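Local coordinates for protein synaptotagmin IV (Rattus norvegicus, PDB 1W15) that is a synaptotagmin that does not bind calcium and takes part in the mobility of neuronal dense core vesicles through its interaction with KIF1A, at residues V21-L32 with C92-F102. Residues are numbered along the deposited sequence; the frame is centred on the assembly and turned at random.
Sequences VSLCYQSTTNTL and CESLEEISVEF. With CA (calcium ion), chain C.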
ATOM      1  N   VAL A  21      10.441  -4.404   2.333  1.00 33.79           N
ATOM      2  CA  VAL A  21      10.425  -3.182   1.512  1.00 33.74           C
ATOM      3  C   VAL A  21       9.869  -3.546   0.134  1.00 33.55           C
ATOM      4  O   VAL A  21       9.939  -4.717  -0.252  1.00 33.26           O
ATOM      5  CB  VAL A  21      11.805  -2.486   1.366  1.00 33.69           C
ATOM      6  CG1 VAL A  21      12.309  -1.935   2.744  1.00 32.29           C
ATOM      7  CG2 VAL A  21      12.854  -3.406   0.668  1.00 33.66           C
ATOM      8  N   SER A  22       9.224  -2.586  -0.525  1.00 32.19           N
ATOM      9  CA  SER A  22       8.713  -2.843  -1.882  1.00 34.81           C
ATOM     10  C   SER A  22       9.213  -1.720  -2.766  1.00 35.71           C
ATOM     11  O   SER A  22       9.239  -0.550  -2.317  1.00 37.62           O
ATOM     12  CB  SER A  22       7.163  -2.868  -1.876  1.00 32.57           C
ATOM     13  OG  SER A  22       6.657  -3.167  -3.155  1.00 36.35           O
ATOM     14  N   LEU A  23       9.638  -2.031  -4.000  1.00 34.43           N
ATOM     15  CA  LEU A  23      10.148  -0.987  -4.887  1.00 33.60           C
ATOM     16  C   LEU A  23       9.533  -1.187  -6.261  1.00 34.26           C
ATOM     17  O   LEU A  23       9.166  -2.328  -6.590  1.00 33.75           O
ATOM     18  CB  LEU A  23      11.683  -1.046  -4.999  1.00 33.86           C
ATOM     19  CG  LEU A  23      12.529  -0.532  -3.781  1.00 34.34           C
ATOM     20  CD1 LEU A  23      12.670  -1.601  -2.768  1.00 35.86           C
ATOM     21  CD2 LEU A  23      13.915  -0.050  -4.258  1.00 38.32           C
ATOM     22  N   CYS A  24       9.379  -0.091  -7.010  1.00 33.34           N
ATOM     23  CA  CYS A  24       8.828  -0.118  -8.381  1.00 33.02           C
ATOM     24  C   CYS A  24       9.583   0.922  -9.202  1.00 33.35           C
ATOM     25  O   CYS A  24       9.621   2.108  -8.824  1.00 32.53           O
ATOM     26  CB  CYS A  24       7.335   0.248  -8.383  1.00 32.37           C
ATOM     27  SG  CYS A  24       6.651   0.257 -10.021  1.00 35.46           S
ATOM     28  N   TYR A  25      10.190   0.498 -10.320  1.00 33.20           N
ATOM     29  CA  TYR A  25      10.927   1.414 -11.189  1.00 33.99           C
ATOM     30  C   TYR A  25      10.016   1.797 -12.377  1.00 34.88           C
ATOM     31  O   TYR A  25       9.629   0.958 -13.190  1.00 34.59           O
ATOM     32  CB  TYR A  25      12.205   0.755 -11.718  1.00 34.59           C
ATOM     33  CG  TYR A  25      13.016   1.582 -12.710  1.00 35.80           C
ATOM     34  CD1 TYR A  25      13.200   2.954 -12.519  1.00 36.26           C
ATOM     35  CD2 TYR A  25      13.633   0.978 -13.834  1.00 34.27           C
ATOM     36  CE1 TYR A  25      13.960   3.730 -13.419  1.00 33.73           C
ATOM     37  CE2 TYR A  25      14.413   1.747 -14.733  1.00 35.20           C
ATOM     38  CZ  TYR A  25      14.557   3.115 -14.515  1.00 35.88           C
ATOM     39  OH  TYR A  25      15.292   3.910 -15.372  1.00 32.64           O
ATOM     40  N   GLN A  26       9.640   3.067 -12.394  1.00 36.38           N
ATOM     41  CA  GLN A  26       8.813   3.661 -13.450  1.00 39.12           C
ATOM     42  C   GLN A  26       9.818   4.050 -14.581  1.00 38.27           C
ATOM     43  O   GLN A  26      10.185   5.222 -14.707  1.00 38.21           O
ATOM     44  CB  GLN A  26       7.911   4.836 -12.845  1.00 39.04           C
ATOM     45  CG  GLN A  26       7.270   4.631 -11.452  1.00 45.81           C
ATOM     46  CD  GLN A  26       5.941   5.344 -11.146  1.00 54.46           C
ATOM     47  OE1 GLN A  26       5.391   5.159 -10.056  1.00 55.59           O
ATOM     48  NE2 GLN A  26       5.260   6.152 -11.950  1.00 59.14           N
ATOM     49  N   SER A  27      10.243   3.045 -15.383  1.00 40.09           N
ATOM     50  CA  SER A  27      11.321   3.274 -16.365  1.00 40.26           C
ATOM     51  C   SER A  27      11.100   4.414 -17.375  1.00 42.31           C
ATOM     52  O   SER A  27      12.068   5.111 -17.741  1.00 42.80           O
ATOM     53  CB  SER A  27      11.710   1.982 -17.122  1.00 41.01           C
ATOM     54  OG  SER A  27      10.740   1.601 -18.078  1.00 39.84           O
ATOM     55  N   THR A  28       9.859   4.596 -17.845  1.00 43.06           N
ATOM     56  CA  THR A  28       9.578   5.661 -18.846  1.00 43.59           C
ATOM     57  C   THR A  28       9.547   7.054 -18.213  1.00 45.08           C
ATOM     58  O   THR A  28       9.612   8.054 -18.928  1.00 43.78           O
ATOM     59  CB  THR A  28       8.246   5.440 -19.596  1.00 43.54           C
ATOM     60  OG1 THR A  28       7.152   5.488 -18.662  1.00 44.13           O
ATOM     61  CG2 THR A  28       8.177   4.063 -20.190  1.00 42.86           C
ATOM     62  N   THR A  29       9.442   7.128 -16.890  1.00 45.55           N
ATOM     63  CA  THR A  29       9.427   8.472 -16.232  1.00 47.66           C
ATOM     64  C   THR A  29      10.563   8.743 -15.231  1.00 46.42           C
ATOM     65  O   THR A  29      10.564   9.763 -14.564  1.00 46.29           O
ATOM     66  CB  THR A  29       8.150   8.762 -15.543  1.00 46.38           C
ATOM     67  OG1 THR A  29       7.909   7.735 -14.550  1.00 50.73           O
ATOM     68  CG2 THR A  29       6.996   8.717 -16.539  1.00 50.95           C
ATOM     69  N   ASN A  30      11.528   7.846 -15.163  1.00 47.73           N
ATOM     70  CA  ASN A  30      12.672   8.045 -14.272  1.00 49.00           C
ATOM     71  C   ASN A  30      12.246   8.383 -12.844  1.00 46.99           C
ATOM     72  O   ASN A  30      12.708   9.378 -12.281  1.00 46.89           O
ATOM     73  CB  ASN A  30      13.526   9.181 -14.829  1.00 49.72           C
ATOM     74  CG  ASN A  30      13.709   9.058 -16.309  1.00 53.01           C
ATOM     75  OD1 ASN A  30      14.211   8.018 -16.821  1.00 55.32           O
ATOM     76  ND2 ASN A  30      13.284  10.096 -17.029  1.00 55.18           N
ATOM     77  N   THR A  31      11.323   7.611 -12.285  1.00 46.29           N
ATOM     78  CA  THR A  31      11.049   7.724 -10.836  1.00 46.07           C
ATOM     79  C   THR A  31      11.148   6.338 -10.279  1.00 43.26           C
ATOM     80  O   THR A  31      11.010   5.346 -11.011  1.00 43.37           O
ATOM     81  CB  THR A  31       9.667   8.322 -10.444  1.00 47.05           C
ATOM     82  OG1 THR A  31       8.663   7.727 -11.235  1.00 52.13           O
ATOM     83  CG2 THR A  31       9.553   9.867 -10.691  1.00 51.54           C
ATOM     84  N   LEU A  32      11.416   6.253  -8.976  1.00 40.06           N
ATOM     85  CA  LEU A  32      11.508   4.959  -8.334  1.00 36.75           C
ATOM     86  C   LEU A  32      10.663   5.135  -7.099  1.00 35.50           C
ATOM     87  O   LEU A  32      10.886   6.083  -6.321  1.00 34.88           O
ATOM     88  CB  LEU A  32      12.957   4.694  -7.911  1.00 36.81           C
ATOM     89  CG  LEU A  32      13.249   3.441  -7.083  1.00 35.06           C
ATOM     90  CD1 LEU A  32      13.069   2.095  -7.888  1.00 35.59           C
ATOM     91  CD2 LEU A  32      14.692   3.572  -6.524  1.00 33.58           C
ATOM     92  N   CYS A  92      19.013   9.856 -14.178  1.00 41.46           N
ATOM     93  CA  CYS A  92      19.684   9.225 -15.312  1.00 42.33           C
ATOM     94  C   CYS A  92      18.694   8.273 -15.953  1.00 42.27           C
ATOM     95  O   CYS A  92      17.586   8.084 -15.442  1.00 40.89           O
ATOM     96  CB  CYS A  92      20.945   8.477 -14.851  1.00 42.24           C
ATOM     97  SG  CYS A  92      20.769   7.593 -13.268  1.00 48.59           S
ATOM     98  N   GLU A  93      19.098   7.679 -17.072  1.00 42.82           N
ATOM     99  CA  GLU A  93      18.193   6.904 -17.896  1.00 43.73           C
ATOM    100  C   GLU A  93      18.017   5.452 -17.468  1.00 43.51           C
ATOM    101  O   GLU A  93      17.215   4.722 -18.054  1.00 42.51           O
ATOM    102  CB  GLU A  93      18.624   6.997 -19.379  1.00 44.84           C
ATOM    103  CG  GLU A  93      18.249   8.334 -20.022  1.00 49.11           C
ATOM    104  CD  GLU A  93      16.891   8.883 -19.530  1.00 55.74           C
ATOM    105  OE1 GLU A  93      15.822   8.364 -19.955  1.00 56.19           O
ATOM    106  OE2 GLU A  93      16.900   9.847 -18.702  1.00 59.36           O
ATOM    107  N   SER A  94      18.762   5.028 -16.459  1.00 42.29           N
ATOM    108  CA  SER A  94      18.614   3.690 -15.925  1.00 42.79           C
ATOM    109  C   SER A  94      19.025   3.670 -14.460  1.00 43.53           C
ATOM    110  O   SER A  94      19.520   4.684 -13.939  1.00 43.55           O
ATOM    111  CB  SER A  94      19.493   2.724 -16.696  1.00 43.49           C
ATOM    112  OG  SER A  94      20.862   2.952 -16.384  1.00 42.09           O
ATOM    113  N   LEU A  95      18.849   2.503 -13.834  1.00 42.90           N
ATOM    114  CA  LEU A  95      19.212   2.258 -12.446  1.00 43.36           C
ATOM    115  C   LEU A  95      20.626   1.654 -12.253  1.00 43.41           C
ATOM    116  O   LEU A  95      20.994   1.225 -11.141  1.00 43.27           O
ATOM    117  CB  LEU A  95      18.187   1.303 -11.880  1.00 42.71           C
ATOM    118  CG  LEU A  95      17.011   1.821 -11.044  1.00 46.90           C
ATOM    119  CD1 LEU A  95      16.622   3.337 -11.140  1.00 46.68           C
ATOM    120  CD2 LEU A  95      15.860   0.880 -11.061  1.00 43.56           C
ATOM    121  N   GLU A  96      21.384   1.577 -13.345  1.00 43.47           N
ATOM    122  CA  GLU A  96      22.702   0.939 -13.330  1.00 44.75           C
ATOM    123  C   GLU A  96      23.625   1.431 -12.198  1.00 43.57           C
ATOM    124  O   GLU A  96      24.245   0.600 -11.518  1.00 43.40           O
ATOM    125  CB  GLU A  96      23.393   1.048 -14.703  1.00 46.31           C
ATOM    126  CG  GLU A  96      24.184   2.347 -14.923  1.00 52.89           C
ATOM    127  CD  GLU A  96      25.020   2.384 -16.202  1.00 58.44           C
ATOM    128  OE1 GLU A  96      24.509   1.974 -17.277  1.00 63.87           O
ATOM    129  OE2 GLU A  96      26.184   2.862 -16.152  1.00 61.01           O
ATOM    130  N   GLU A  97      23.696   2.757 -12.000  1.00 41.54           N
ATOM    131  CA  GLU A  97      24.545   3.368 -10.943  1.00 40.57           C
ATOM    132  C   GLU A  97      23.767   3.885  -9.744  1.00 38.87           C
ATOM    133  O   GLU A  97      24.301   4.630  -8.901  1.00 39.37           O
ATOM    134  CB  GLU A  97      25.386   4.501 -11.540  1.00 41.21           C
ATOM    135  CG  GLU A  97      26.476   3.964 -12.458  1.00 45.98           C
ATOM    136  CD  GLU A  97      27.293   5.060 -13.118  1.00 53.62           C
ATOM    137  OE1 GLU A  97      28.267   5.554 -12.491  1.00 56.70           O
ATOM    138  OE2 GLU A  97      26.969   5.420 -14.271  1.00 55.16           O
ATOM    139  N   ILE A  98      22.513   3.484  -9.642  1.00 36.52           N
ATOM    140  CA  ILE A  98      21.681   3.944  -8.536  1.00 36.29           C
ATOM    141  C   ILE A  98      21.695   2.885  -7.444  1.00 36.75           C
ATOM    142  O   ILE A  98      21.615   1.697  -7.740  1.00 36.98           O
ATOM    143  CB  ILE A  98      20.236   4.183  -9.077  1.00 36.04           C
ATOM    144  CG1 ILE A  98      20.233   5.318 -10.101  1.00 35.04           C
ATOM    145  CG2 ILE A  98      19.221   4.430  -7.943  1.00 34.37           C
ATOM    146  CD1 ILE A  98      20.554   6.706  -9.550  1.00 33.38           C
ATOM    147  N   SER A  99      21.766   3.296  -6.181  1.00 36.68           N
ATOM    148  CA  SER A  99      21.570   2.342  -5.118  1.00 36.75           C
ATOM    149  C   SER A  99      20.728   3.003  -4.025  1.00 36.39           C
ATOM    150  O   SER A  99      20.653   4.225  -3.982  1.00 36.22           O
ATOM    151  CB  SER A  99      22.907   1.868  -4.591  1.00 36.49           C
ATOM    152  OG  SER A  99      23.618   2.956  -4.057  1.00 40.79           O
ATOM    153  N   VAL A 100      20.115   2.188  -3.164  1.00 35.86           N
ATOM    154  CA  VAL A 100      19.208   2.677  -2.110  1.00 36.30           C
ATOM    155  C   VAL A 100      19.709   2.065  -0.792  1.00 36.71           C
ATOM    156  O   VAL A 100      20.011   0.870  -0.745  1.00 37.34           O
ATOM    157  CB  VAL A 100      17.738   2.250  -2.342  1.00 35.17           C
ATOM    158  CG1 VAL A 100      16.787   2.816  -1.241  1.00 37.20           C
ATOM    159  CG2 VAL A 100      17.234   2.695  -3.763  1.00 36.60           C
ATOM    160  N   GLU A 101      19.830   2.897   0.229  1.00 35.24           N
ATOM    161  CA  GLU A 101      20.369   2.452   1.507  1.00 36.06           C
ATOM    162  C   GLU A 101      19.251   2.652   2.498  1.00 36.00           C
ATOM    163  O   GLU A 101      18.757   3.771   2.624  1.00 37.31           O
ATOM    164  CB  GLU A 101      21.570   3.324   1.887  1.00 36.21           C
ATOM    165  CG  GLU A 101      22.227   2.998   3.238  1.00 36.23           C
ATOM    166  CD  GLU A 101      23.335   4.036   3.589  1.00 38.58           C
ATOM    167  OE1 GLU A 101      23.099   5.254   3.445  1.00 37.08           O
ATOM    168  OE2 GLU A 101      24.445   3.636   4.023  1.00 37.92           O
ATOM    169  N   PHE A 102      18.904   1.604   3.245  1.00 35.25           N
ATOM    170  CA  PHE A 102      17.903   1.678   4.319  1.00 35.14           C
ATOM    171  C   PHE A 102      18.625   1.526   5.656  1.00 36.00           C
ATOM    172  O   PHE A 102      19.457   0.580   5.828  1.00 36.14           O
ATOM    173  CB  PHE A 102      16.895   0.532   4.212  1.00 35.03           C
ATOM    174  CG  PHE A 102      16.120   0.514   2.940  1.00 36.68           C
ATOM    175  CD1 PHE A 102      16.626  -0.162   1.807  1.00 35.18           C
ATOM    176  CD2 PHE A 102      14.851   1.128   2.872  1.00 35.44           C
ATOM    177  CE1 PHE A 102      15.904  -0.173   0.622  1.00 36.96           C
ATOM    178  CE2 PHE A 102      14.118   1.103   1.671  1.00 35.14           C
ATOM    179  CZ  PHE A 102      14.629   0.455   0.570  1.00 34.79           C
TER
HETATM  180 CA    CA C1002      15.820   3.685 -19.854  1.00 48.47          CA
HETATM  181  O   HOH W   1      15.490   6.311 -14.936  1.00 51.25           O
HETATM  182  O   HOH W   2      14.498   4.808 -18.314  1.00 57.06           O
HETATM  183  O   HOH W   3      17.024   2.000 -19.672  1.00 56.06           O
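The ring of Y25 lies against L95, whose CD2 methyl sits over one face in a CH-pi contact, 3.6 Å from the ring centroid and 22° off its normal. CD1 of the same leucine comes within 3.5 Å of Y25 CE1, while CA of S27 backs the opposite face. With CG anti to the backbone N (chi1 176°), the tyrosine extends alongside L95, the two side chains running in opposite directions, and its hydroxyl arrives at the 92-94 loop. There a water at the ring edge donates both to N30 OD1 (2.8 Å) and to the carbonyl O of C92, joining hairpin turn and loop; its link to Y25 OH is implausibly short and therefore doubtful. A second water donates to Y25 OH and to S27 O; it also coordinates a calcium ion, which E93 binds through its carbonyl O at 2.5 Å. The carboxylate of E93, bent back at chi2, meets the N30 amide obliquely, their planes 78° apart. A phenylalanine in place of Y25 would keep the ring over L95 but would probably leave the calcium-bound water without the hydroxyl it donates to, and the water between N30 and C92 without its neighbour at the ring edge.

Farther in, the contact is wholly apolar. L32 CD2 meets V100 CG2 at 3.9 Å, and L23 approaches the same valine methyl. Next to them V21, its CG1 anti to the carbonyl carbon, sets that methyl over a face of F102, 4.0 Å from the centroid. W133 of helix 128-138 also packs on L23 and V100. Strand segments 21-26 and 98-102 belong to different sheets, their axes 11.3 Å apart, and the side chains that meet here form part of the core between the two four-stranded antiparallel sheets of the C2 beta-sandwich, here the C2B domain.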